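Local coordinates for protein putative polyketide synthase (Brevibacillus brevis, PDB 6HP2) that is the O-methyltransferase domain of a trans-AT polyketide synthase that probably takes part in bacillaene synthesis, and binds S-adenosyl-L-homocysteine, at residues A[165-170]-A[188-193]; A[98-103]-A[158-163]; A[194-199]-A[289-294]. All coordinates share one frame; numbering follows the deposited sequence.

How the interactions relate
The three contacts share one mixed beta sheet, the Rossmann-like core of the methyltransferase domain. Along the chain, interaction 2 closes before interaction 1 opens, and interaction 1 closes before interaction 3 opens. Across the sheet, strands 98-101, 164-170, 194-203 and 284-293 lie side by side in that order. The centres of interactions 1 and 2 are about 8 Å apart, those of interactions 1 and 3 about 7 Å, and those of interactions 2 and 3 about 14 Å. Interactions 1 and 2 both reach S-adenosyl-L-homocysteine, through I170 at the end of one strand and G103 just beyond the other. Interaction 3 joins the next two strands, away from the ligand. F102 and L198 still touch, so apolar packing links interactions 2 and 3.

Interaction 1: residues A[165-170]-A[188-193]; sequences DMIVGI and SSLNEE. With SAH (S-adenosyl-L-homocysteine), chain B.
I167 lays its CD1 methyl against L190, meeting CD1 of that leucine at 3.9 Å. The same methyl lies 3.8 Å from the carbonyl O of S189. The two side chains cross obliquely. In L190, CG stands anti to the backbone N (chi1 -172°), and CD1 beyond it meets both CG1 and CD1 of I167. I167 also touches L100 and F102, while L190 reaches V196. The pair is thus part of a larger apolar layer on one side of the sheet.

A polar contact involves D165, where the chain turns a corner. N191 ND2 donates to D165 OD1 over 2.8 Å, with an angle of 158° at the hydrogen. The acceptor lies in the amide plane of N191, but the donor comes from above the carboxylate plane of D165. The two planes are 47° apart. The other oxygen, OD2, accepts from the backbone N atoms of Q97 and K98. The carboxylate is therefore held from both oxygens, and D165 ties the segment 188-193 to the start of strand 98-101.

At the far end of the segment, I170 O accepts a hydrogen bond from the amino N of S-adenosyl-L-homocysteine at 3.1 Å. Its CG2 lies 3.5 Å from the ligand carboxylate atom OXT. The helix 179-188 separates the two segments in sequence, and the chain then runs through 190-191 into the neighbouring parallel strand 194-203. This is a right-handed beta-alpha-beta crossover, as in the Rossmann-like fold of class I methyltransferases.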
loop_
_atom_site.group_PDB
_atom_site.type_symbol
_atom_site.label_atom_id
_atom_site.label_comp_id
_atom_site.label_asym_id
_atom_site.label_seq_id
_atom_site.Cartn_x
_atom_site.Cartn_y
_atom_site.Cartn_z
ATOM N N ASP A 165 -17.208 -0.485 2.903
ATOM C CA ASP A 165 -17.023 0.862 3.400
ATOM C C ASP A 165 -15.591 1.332 3.220
ATOM O O ASP A 165 -15.332 2.536 3.159
ATOM C CB ASP A 165 -17.413 0.888 4.871
ATOM C CG ASP A 165 -18.783 0.320 5.095
ATOM O OD1 ASP A 165 -19.733 0.845 4.453
ATOM O OD2 ASP A 165 -18.899 -0.712 5.848
ATOM N N MET A 166 -14.640 0.409 3.174
ATOM C CA MET A 166 -13.247 0.772 2.987
ATOM C C MET A 166 -12.597 -0.247 2.081
ATOM O O MET A 166 -12.795 -1.457 2.277
ATOM C CB MET A 166 -12.561 0.814 4.350
ATOM C CG MET A 166 -11.099 1.244 4.291
ATOM S SD MET A 166 -10.353 1.120 5.953
ATOM C CE MET A 166 -11.278 2.358 6.803
ATOM N N ILE A 167 -11.841 0.240 1.080
ATOM C CA ILE A 167 -11.131 -0.622 0.161
ATOM C C ILE A 167 -9.656 -0.208 0.203
ATOM O O ILE A 167 -9.328 0.985 0.083
ATOM C CB ILE A 167 -11.706 -0.526 -1.265
ATOM C CG1 ILE A 167 -13.118 -1.008 -1.282
ATOM C CG2 ILE A 167 -10.820 -1.317 -2.258
ATOM C CD1 ILE A 167 -13.856 -1.045 -2.630
ATOM N N VAL A 168 -8.771 -1.191 0.385
ATOM C CA VAL A 168 -7.391 -0.939 0.734
ATOM C C VAL A 168 -6.520 -1.597 -0.322
ATOM O O VAL A 168 -6.700 -2.794 -0.620
ATOM C CB VAL A 168 -7.077 -1.471 2.144
ATOM C CG1 VAL A 168 -5.581 -1.301 2.430
ATOM C CG2 VAL A 168 -7.883 -0.765 3.150
ATOM N N GLY A 169 -5.596 -0.813 -0.906
ATOM C CA GLY A 169 -4.577 -1.395 -1.788
ATOM C C GLY A 169 -3.195 -0.871 -1.480
ATOM O O GLY A 169 -2.805 0.212 -1.966
ATOM N N ILE A 170 -2.437 -1.589 -0.661
ATOM C CA ILE A 170 -1.106 -1.124 -0.292
ATOM C C ILE A 170 -0.061 -1.742 -1.231
ATOM O O ILE A 170 0.125 -2.959 -1.212
ATOM C CB ILE A 170 -0.782 -1.508 1.161
ATOM C CG1 ILE A 170 -1.750 -0.801 2.113
ATOM C CG2 ILE A 170 0.655 -1.149 1.501
ATOM C CD1 ILE A 170 -1.675 -1.290 3.543
ATOM N N SER A 188 -17.326 -0.030 -8.298
ATOM C CA SER A 188 -18.555 -0.769 -8.259
ATOM C C SER A 188 -18.805 -1.416 -6.908
ATOM O O SER A 188 -19.956 -1.686 -6.615
ATOM C CB SER A 188 -18.547 -1.854 -9.337
ATOM O OG SER A 188 -18.762 -1.281 -10.603
ATOM N N SER A 189 -17.774 -1.663 -6.094
ATOM C CA SER A 189 -17.923 -2.291 -4.791
ATOM C C SER A 189 -17.746 -1.334 -3.615
ATOM O O SER A 189 -17.582 -1.798 -2.467
ATOM C CB SER A 189 -16.905 -3.446 -4.629
ATOM O OG SER A 189 -17.183 -4.449 -5.553
ATOM N N LEU A 190 -17.742 -0.036 -3.856
ATOM C CA LEU A 190 -17.522 0.950 -2.812
ATOM C C LEU A 190 -18.847 1.607 -2.448
ATOM O O LEU A 190 -19.544 2.174 -3.314
ATOM C CB LEU A 190 -16.505 1.992 -3.256
ATOM C CG LEU A 190 -16.028 2.987 -2.167
ATOM C CD1 LEU A 190 -15.229 2.352 -1.155
ATOM C CD2 LEU A 190 -15.291 4.142 -2.850
ATOM N N ASN A 191 -19.189 1.554 -1.166
ATOM C CA ASN A 191 -20.405 2.221 -0.719
ATOM C C ASN A 191 -20.258 3.728 -0.931
ATOM O O ASN A 191 -19.157 4.284 -0.866
ATOM C CB ASN A 191 -20.676 1.911 0.741
ATOM C CG ASN A 191 -21.247 0.501 0.948
ATOM O OD1 ASN A 191 -21.947 -0.038 0.090
ATOM N ND2 ASN A 191 -20.969 -0.087 2.103
ATOM N N GLU A 192 -21.392 4.413 -1.120
ATOM C CA GLU A 192 -21.367 5.829 -1.489
ATOM C C GLU A 192 -20.460 6.657 -0.586
ATOM O O GLU A 192 -19.764 7.560 -1.069
ATOM C CB GLU A 192 -22.786 6.414 -1.444
ATOM C CG GLU A 192 -23.623 6.146 -2.676
ATOM C CD GLU A 192 -23.800 4.664 -2.948
ATOM O OE1 GLU A 192 -23.546 3.851 -2.031
ATOM O OE2 GLU A 192 -24.186 4.310 -4.082
ATOM N N GLU A 193 -20.522 6.442 0.736
ATOM C CA GLU A 193 -19.691 7.187 1.693
ATOM C C GLU A 193 -18.359 6.475 2.006
ATOM O O GLU A 193 -17.667 6.829 2.973
ATOM C CB GLU A 193 -20.470 7.433 2.984
ATOM C CG GLU A 193 -21.758 8.221 2.789
ATOM C CD GLU A 193 -21.521 9.659 2.360
ATOM O OE1 GLU A 193 -20.351 10.096 2.337
ATOM O OE2 GLU A 193 -22.512 10.355 2.048
HETATM N N SAH B . -0.699 -5.290 0.696
HETATM C CA SAH B . 0.204 -6.324 1.192
HETATM C CB SAH B . 0.967 -7.007 0.064
HETATM C CG SAH B . 1.613 -6.081 -0.952
HETATM S SD SAH B . 2.657 -7.015 -2.110
HETATM C C SAH B . 1.141 -5.681 2.184
HETATM O O SAH B . 1.987 -6.357 2.769
HETATM O OXT SAH B . 1.040 -4.481 2.413
HETATM C "C5'" SAH B . 1.539 -6.969 -3.531
HETATM C "C4'" SAH B . 0.300 -7.837 -3.322
HETATM O "O4'" SAH B . -0.599 -7.621 -4.433
HETATM C "C3'" SAH B . 0.643 -9.362 -3.402
HETATM O "O3'" SAH B . -0.125 -9.963 -2.347
HETATM C "C2'" SAH B . 0.155 -9.836 -4.769
HETATM O "O2'" SAH B . -0.256 -11.170 -4.826
HETATM C "C1'" SAH B . -1.022 -8.860 -4.986
HETATM N N9 SAH B . -1.462 -8.679 -6.367
HETATM C C8 SAH B . -0.732 -8.261 -7.443
HETATM N N7 SAH B . -1.547 -8.302 -8.501
HETATM C C5 SAH B . -2.785 -8.677 -8.098
HETATM C C6 SAH B . -3.992 -8.886 -8.754
HETATM N N6 SAH B . -4.186 -8.666 -10.053
HETATM N N1 SAH B . -5.082 -9.262 -8.025
HETATM C C2 SAH B . -4.978 -9.536 -6.674
HETATM N N3 SAH B . -3.772 -9.358 -6.045
HETATM C C4 SAH B . -2.699 -8.983 -6.753
#

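Interaction 2: residues A[98-103]-A[158-163]; sequences KVLDFG and DAFPDL. With SAH (S-adenosyl-L-homocysteine), chain B.
Just past strand 98-101 the chain enters the S-adenosyl-L-homocysteine pocket, at F102 and G103; this contact packs loop 158-163 against that strand. L100 CD2 sits over one face of the F160 ring, 3.3 Å from its centroid and 11° off the ring normal. This is a close CH-pi contact. F160 CZ also touches F102 CB at 3.6 Å. The F160 ring meets F125 edge-to-face as well.

At the other end, K98 forms a salt bridge with D162. The lysine chain is extended beyond CG, and NZ meets OD2 at 2.9 Å on its syn side. The bond from NZ to OD1 is weak. OD1 also accepts from the backbone N of L163, which helps fix the carboxylate. K98 CD lies 3.3 Å from L163 O.

The strand then turns into the pocket. D101 OD1 accepts from G103 N at 3.1 Å, forming an Asx turn. G103 O takes a hydrogen bond from the ligand amino N at 2.9 Å.

The chemistry changes along the segment: a salt bridge at K98, then apolar packing of L100 and F102 on F160. Beyond the strand, G103 O, with I170 O, would favour a protonated ligand amine.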
loop_
_atom_site.group_PDB
_atom_site.type_symbol
_atom_site.label_atom_id
_atom_site.label_comp_id
_atom_site.label_asym_id
_atom_site.label_seq_id
_atom_site.Cartn_x
_atom_site.Cartn_y
_atom_site.Cartn_z
ATOM N N LYS A 98 -17.505 -3.326 6.645
ATOM C CA LYS A 98 -16.929 -4.242 5.672
ATOM C C LYS A 98 -15.728 -3.581 5.012
ATOM O O LYS A 98 -15.812 -2.453 4.521
ATOM C CB LYS A 98 -17.920 -4.664 4.588
ATOM C CG LYS A 98 -19.070 -5.608 5.123
ATOM C CD LYS A 98 -20.051 -5.924 4.033
ATOM C CE LYS A 98 -21.027 -7.012 4.502
ATOM N NZ LYS A 98 -22.155 -7.200 3.557
ATOM N N VAL A 99 -14.659 -4.317 4.971
ATOM C CA VAL A 99 -13.372 -3.875 4.459
ATOM C C VAL A 99 -12.909 -4.886 3.424
ATOM O O VAL A 99 -12.989 -6.104 3.641
ATOM C CB VAL A 99 -12.312 -3.741 5.584
ATOM C CG1 VAL A 99 -10.929 -3.425 4.950
ATOM C CG2 VAL A 99 -12.748 -2.616 6.583
ATOM N N LEU A 100 -12.329 -4.374 2.349
ATOM C CA LEU A 100 -11.658 -5.197 1.344
ATOM C C LEU A 100 -10.211 -4.760 1.186
ATOM O O LEU A 100 -9.905 -3.560 1.076
ATOM C CB LEU A 100 -12.388 -5.133 -0.029
ATOM C CG LEU A 100 -11.680 -5.631 -1.279
ATOM C CD1 LEU A 100 -11.676 -7.154 -1.232
ATOM C CD2 LEU A 100 -12.353 -5.124 -2.544
ATOM N N ASP A 101 -9.320 -5.750 1.097
ATOM C CA ASP A 101 -7.890 -5.575 0.768
ATOM C C ASP A 101 -7.701 -6.253 -0.568
ATOM O O ASP A 101 -7.748 -7.493 -0.611
ATOM C CB ASP A 101 -7.014 -6.221 1.855
ATOM C CG ASP A 101 -5.541 -6.094 1.593
ATOM O OD1 ASP A 101 -5.148 -5.983 0.414
ATOM O OD2 ASP A 101 -4.742 -6.064 2.576
ATOM N N PHE A 102 -7.503 -5.461 -1.670
ATOM C CA PHE A 102 -7.551 -6.086 -2.995
ATOM C C PHE A 102 -6.197 -6.632 -3.473
ATOM O O PHE A 102 -6.100 -7.069 -4.617
ATOM C CB PHE A 102 -8.153 -5.174 -4.039
ATOM C CG PHE A 102 -7.433 -3.898 -4.285
ATOM C CD1 PHE A 102 -6.397 -3.852 -5.205
ATOM C CD2 PHE A 102 -7.923 -2.708 -3.747
ATOM C CE1 PHE A 102 -5.760 -2.650 -5.547
ATOM C CE2 PHE A 102 -7.330 -1.483 -4.084
ATOM C CZ PHE A 102 -6.207 -1.449 -4.994
ATOM N N GLY A 103 -5.177 -6.612 -2.624
ATOM C CA GLY A 103 -3.887 -7.308 -2.858
ATOM C C GLY A 103 -3.276 -7.567 -1.494
ATOM O O GLY A 103 -2.382 -6.831 -1.033
ATOM N N ASP A 158 -11.786 -10.706 -11.519
ATOM C CA ASP A 158 -12.814 -11.326 -10.675
ATOM C C ASP A 158 -13.536 -10.264 -9.847
ATOM O O ASP A 158 -12.899 -9.556 -9.065
ATOM C CB ASP A 158 -12.174 -12.355 -9.759
ATOM C CG ASP A 158 -11.479 -13.489 -10.538
ATOM O OD1 ASP A 158 -12.146 -14.129 -11.358
ATOM O OD2 ASP A 158 -10.273 -13.691 -10.355
ATOM N N ALA A 159 -14.858 -10.193 -9.982
ATOM C CA ALA A 159 -15.628 -9.168 -9.288
ATOM C C ALA A 159 -15.505 -9.368 -7.787
ATOM O O ALA A 159 -15.537 -10.493 -7.304
ATOM C CB ALA A 159 -17.107 -9.226 -9.705
ATOM N N PHE A 160 -15.263 -8.293 -7.056
ATOM C CA PHE A 160 -15.235 -8.378 -5.598
ATOM C C PHE A 160 -16.631 -8.799 -5.113
ATOM O O PHE A 160 -17.637 -8.456 -5.744
ATOM C CB PHE A 160 -14.846 -7.038 -4.949
ATOM C CG PHE A 160 -13.545 -6.481 -5.369
ATOM C CD1 PHE A 160 -12.414 -7.248 -5.392
ATOM C CD2 PHE A 160 -13.427 -5.138 -5.719
ATOM C CE1 PHE A 160 -11.245 -6.699 -5.746
ATOM C CE2 PHE A 160 -12.248 -4.622 -6.095
ATOM C CZ PHE A 160 -11.143 -5.384 -6.090
ATOM N N PRO A 161 -16.725 -9.645 -4.086
ATOM C CA PRO A 161 -18.010 -10.290 -3.811
ATOM C C PRO A 161 -19.006 -9.425 -3.079
ATOM O O PRO A 161 -20.187 -9.764 -3.105
ATOM C CB PRO A 161 -17.621 -11.517 -2.980
ATOM C CG PRO A 161 -16.359 -11.138 -2.337
ATOM C CD PRO A 161 -15.641 -10.235 -3.301
ATOM N N ASP A 162 -18.606 -8.307 -2.480
ATOM C CA ASP A 162 -19.516 -7.578 -1.586
ATOM C C ASP A 162 -19.404 -6.077 -1.839
ATOM O O ASP A 162 -18.750 -5.618 -2.774
ATOM C CB ASP A 162 -19.205 -7.930 -0.130
ATOM C CG ASP A 162 -20.450 -7.956 0.754
ATOM O OD1 ASP A 162 -21.416 -7.245 0.460
ATOM O OD2 ASP A 162 -20.433 -8.683 1.756
ATOM N N LEU A 163 -20.096 -5.298 -1.010
ATOM C CA LEU A 163 -19.992 -3.846 -0.997
ATOM C C LEU A 163 -19.259 -3.457 0.267
ATOM O O LEU A 163 -19.494 -4.055 1.324
ATOM C CB LEU A 163 -21.358 -3.180 -1.040
ATOM C CG LEU A 163 -22.044 -3.016 -2.401
ATOM C CD1 LEU A 163 -21.360 -1.923 -3.208
ATOM C CD2 LEU A 163 -22.053 -4.303 -3.179
HETATM N N SAH B . -0.699 -5.290 0.696
HETATM C CA SAH B . 0.204 -6.324 1.192
HETATM C CB SAH B . 0.967 -7.007 0.064
HETATM C CG SAH B . 1.613 -6.081 -0.952
HETATM S SD SAH B . 2.657 -7.015 -2.110
HETATM C C SAH B . 1.141 -5.681 2.184
HETATM O O SAH B . 1.987 -6.357 2.769
HETATM O OXT SAH B . 1.040 -4.481 2.413
HETATM C "C5'" SAH B . 1.539 -6.969 -3.531
HETATM C "C4'" SAH B . 0.300 -7.837 -3.322
HETATM O "O4'" SAH B . -0.599 -7.621 -4.433
HETATM C "C3'" SAH B . 0.643 -9.362 -3.402
HETATM O "O3'" SAH B . -0.125 -9.963 -2.347
HETATM C "C2'" SAH B . 0.155 -9.836 -4.769
HETATM O "O2'" SAH B . -0.256 -11.170 -4.826
HETATM C "C1'" SAH B . -1.022 -8.860 -4.986
HETATM N N9 SAH B . -1.462 -8.679 -6.367
HETATM C C8 SAH B . -0.732 -8.261 -7.443
HETATM N N7 SAH B . -1.547 -8.302 -8.501
HETATM C C5 SAH B . -2.785 -8.677 -8.098
HETATM C C6 SAH B . -3.992 -8.886 -8.754
HETATM N N6 SAH B . -4.186 -8.666 -10.053
HETATM N N1 SAH B . -5.082 -9.262 -8.025
HETATM C C2 SAH B . -4.978 -9.536 -6.674
HETATM N N3 SAH B . -3.772 -9.358 -6.045
HETATM C C4 SAH B . -2.699 -8.983 -6.753
#

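Interaction 3: residues A[194-199]-A[289-294]; sequences GTVLLI and FKLKKA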
loop_
_atom_site.group_PDB
_atom_site.type_symbol
_atom_site.label_atom_id
_atom_site.label_comp_id
_atom_site.label_asym_id
_atom_site.label_seq_id
_atom_site.Cartn_x
_atom_site.Cartn_y
_atom_site.Cartn_z
ATOM N N GLY A 194 -18.009 5.523 1.248
ATOM C CA GLY A 194 -16.784 4.771 1.503
ATOM C C GLY A 194 -15.463 5.487 1.138
ATOM O O GLY A 194 -15.412 6.535 0.494
ATOM N N THR A 195 -14.348 4.870 1.572
ATOM C CA THR A 195 -13.005 5.346 1.294
ATOM C C THR A 195 -12.190 4.275 0.614
ATOM O O THR A 195 -12.323 3.081 0.930
ATOM C CB THR A 195 -12.334 5.763 2.635
ATOM O OG1 THR A 195 -13.164 6.726 3.291
ATOM C CG2 THR A 195 -11.021 6.416 2.398
ATOM N N VAL A 196 -11.393 4.715 -0.337
ATOM C CA VAL A 196 -10.333 3.917 -0.909
ATOM C C VAL A 196 -8.996 4.429 -0.365
ATOM O O VAL A 196 -8.668 5.607 -0.511
ATOM C CB VAL A 196 -10.365 3.917 -2.437
ATOM C CG1 VAL A 196 -9.295 2.890 -2.952
ATOM C CG2 VAL A 196 -11.726 3.630 -2.904
ATOM N N LEU A 197 -8.182 3.518 0.179
ATOM C CA LEU A 197 -6.854 3.832 0.680
ATOM C C LEU A 197 -5.813 3.051 -0.124
ATOM O O LEU A 197 -5.798 1.808 -0.137
ATOM C CB LEU A 197 -6.765 3.525 2.165
ATOM C CG LEU A 197 -7.704 4.241 3.081
ATOM C CD1 LEU A 197 -7.687 3.655 4.510
ATOM C CD2 LEU A 197 -7.371 5.713 3.128
ATOM N N LEU A 198 -4.933 3.788 -0.768
ATOM C CA LEU A 198 -3.854 3.210 -1.531
ATOM C C LEU A 198 -2.499 3.698 -1.064
ATOM O O LEU A 198 -2.339 4.831 -0.608
ATOM C CB LEU A 198 -3.983 3.574 -2.991
ATOM C CG LEU A 198 -5.273 3.338 -3.672
ATOM C CD1 LEU A 198 -5.135 3.926 -5.118
ATOM C CD2 LEU A 198 -5.618 1.909 -3.759
ATOM N N ILE A 199 -1.513 2.815 -1.223
ATOM C CA ILE A 199 -0.110 3.168 -1.213
ATOM C C ILE A 199 0.382 2.730 -2.573
ATOM O O ILE A 199 0.354 1.535 -2.877
ATOM C CB ILE A 199 0.691 2.508 -0.082
ATOM C CG1 ILE A 199 0.158 2.941 1.297
ATOM C CG2 ILE A 199 2.181 2.861 -0.204
ATOM C CD1 ILE A 199 1.007 2.551 2.443
ATOM N N PHE A 289 -2.576 7.499 -0.880
ATOM C CA PHE A 289 -3.791 8.069 -1.461
ATOM C C PHE A 289 -4.995 7.822 -0.551
ATOM O O PHE A 289 -5.242 6.675 -0.172
ATOM C CB PHE A 289 -4.181 7.444 -2.810
ATOM C CG PHE A 289 -3.159 7.558 -3.900
ATOM C CD1 PHE A 289 -1.944 6.936 -3.798
ATOM C CD2 PHE A 289 -3.489 8.164 -5.074
ATOM C CE1 PHE A 289 -1.045 6.981 -4.854
ATOM C CE2 PHE A 289 -2.574 8.253 -6.129
ATOM C CZ PHE A 289 -1.357 7.664 -6.006
ATOM N N LYS A 290 -5.784 8.866 -0.300
ATOM C CA LYS A 290 -7.096 8.730 0.358
ATOM C C LYS A 290 -8.155 9.258 -0.608
ATOM O O LYS A 290 -8.209 10.472 -0.924
ATOM C CB LYS A 290 -7.128 9.459 1.686
ATOM C CG LYS A 290 -5.860 9.233 2.467
ATOM C CD LYS A 290 -6.034 9.684 3.950
ATOM C CE LYS A 290 -4.768 9.361 4.706
ATOM N NZ LYS A 290 -4.881 9.661 6.150
ATOM N N LEU A 291 -8.995 8.341 -1.083
ATOM C CA LEU A 291 -9.966 8.659 -2.128
ATOM C C LEU A 291 -11.392 8.515 -1.591
ATOM O O LEU A 291 -11.682 7.629 -0.767
ATOM C CB LEU A 291 -9.814 7.723 -3.351
ATOM C CG LEU A 291 -8.380 7.433 -3.817
ATOM C CD1 LEU A 291 -8.364 6.352 -4.892
ATOM C CD2 LEU A 291 -7.748 8.696 -4.367
ATOM N N LYS A 292 -12.282 9.297 -2.184
ATOM C CA LYS A 292 -13.706 9.292 -1.913
ATOM C C LYS A 292 -14.411 9.175 -3.244
ATOM O O LYS A 292 -13.859 9.537 -4.294
ATOM C CB LYS A 292 -14.138 10.578 -1.161
ATOM C CG LYS A 292 -13.481 10.763 0.179
ATOM C CD LYS A 292 -13.983 9.765 1.219
ATOM C CE LYS A 292 -13.241 9.919 2.544
ATOM N NZ LYS A 292 -14.020 9.349 3.693
ATOM N N LYS A 293 -15.682 8.771 -3.182
ATOM C CA LYS A 293 -16.530 8.736 -4.371
ATOM C C LYS A 293 -17.258 10.058 -4.560
ATOM O O LYS A 293 -17.807 10.619 -3.613
ATOM C CB LYS A 293 -17.542 7.624 -4.261
ATOM C CG LYS A 293 -17.736 6.769 -5.488
ATOM C CD LYS A 293 -18.535 5.494 -5.090
ATOM C CE LYS A 293 -18.870 4.622 -6.299
ATOM N NZ LYS A 293 -19.774 3.501 -5.906
ATOM N N ALA A 294 -17.276 10.546 -5.795
ATOM C CA ALA A 294 -17.885 11.845 -6.137
ATOM C C ALA A 294 -18.808 11.682 -7.339
ATOM O O ALA A 294 -18.691 12.395 -8.355
ATOM C CB ALA A 294 -16.829 12.907 -6.397
HETATM O O HOH W 1 -17.057 8.077 -0.865
#
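This is antiparallel strand pairing within the main sheet, between strands 194-203 and 284-293. The strand axes approach to 4.7 Å, and their directions differ by 154°. Two hydrogen-bonded pairs carry the ladder. V196 and L291 exchange bonds in both directions, with L291 N to V196 O at 2.8 Å. L198 and F289 do the same, with F289 N to L198 O at 2.7 Å. L197 and K290 form the non-hydrogen-bonded pair between them.

V196, L198, F289 and L291 share one face of the sheet. L291 CD1 meets V196 CB and L198 CD1, each at 4.0 Å. The F289 ring presents its edge to L198 O and also meets W224.

T195, L197, K290 and K292 lie on the other face. K292 bends at its second torsion (chi2 -71°), and its NZ donates to T195 OG1 at 2.8 Å. That hydroxyl also bonds E91. L197 CD2 packs on the aliphatic K290 CG at 3.9 Å, while K290 NZ bonds V86 O.

Where the strands part, a water bridges them. It donates to G194 O at 2.6 Å and accepts from K293 N. K293 NZ binds S187 O and L190 O.

Strand 284-293 runs against both of its neighbours, 194-203 and 233-240. An antiparallel strand inserted this way is a hallmark of the class I methyltransferase fold.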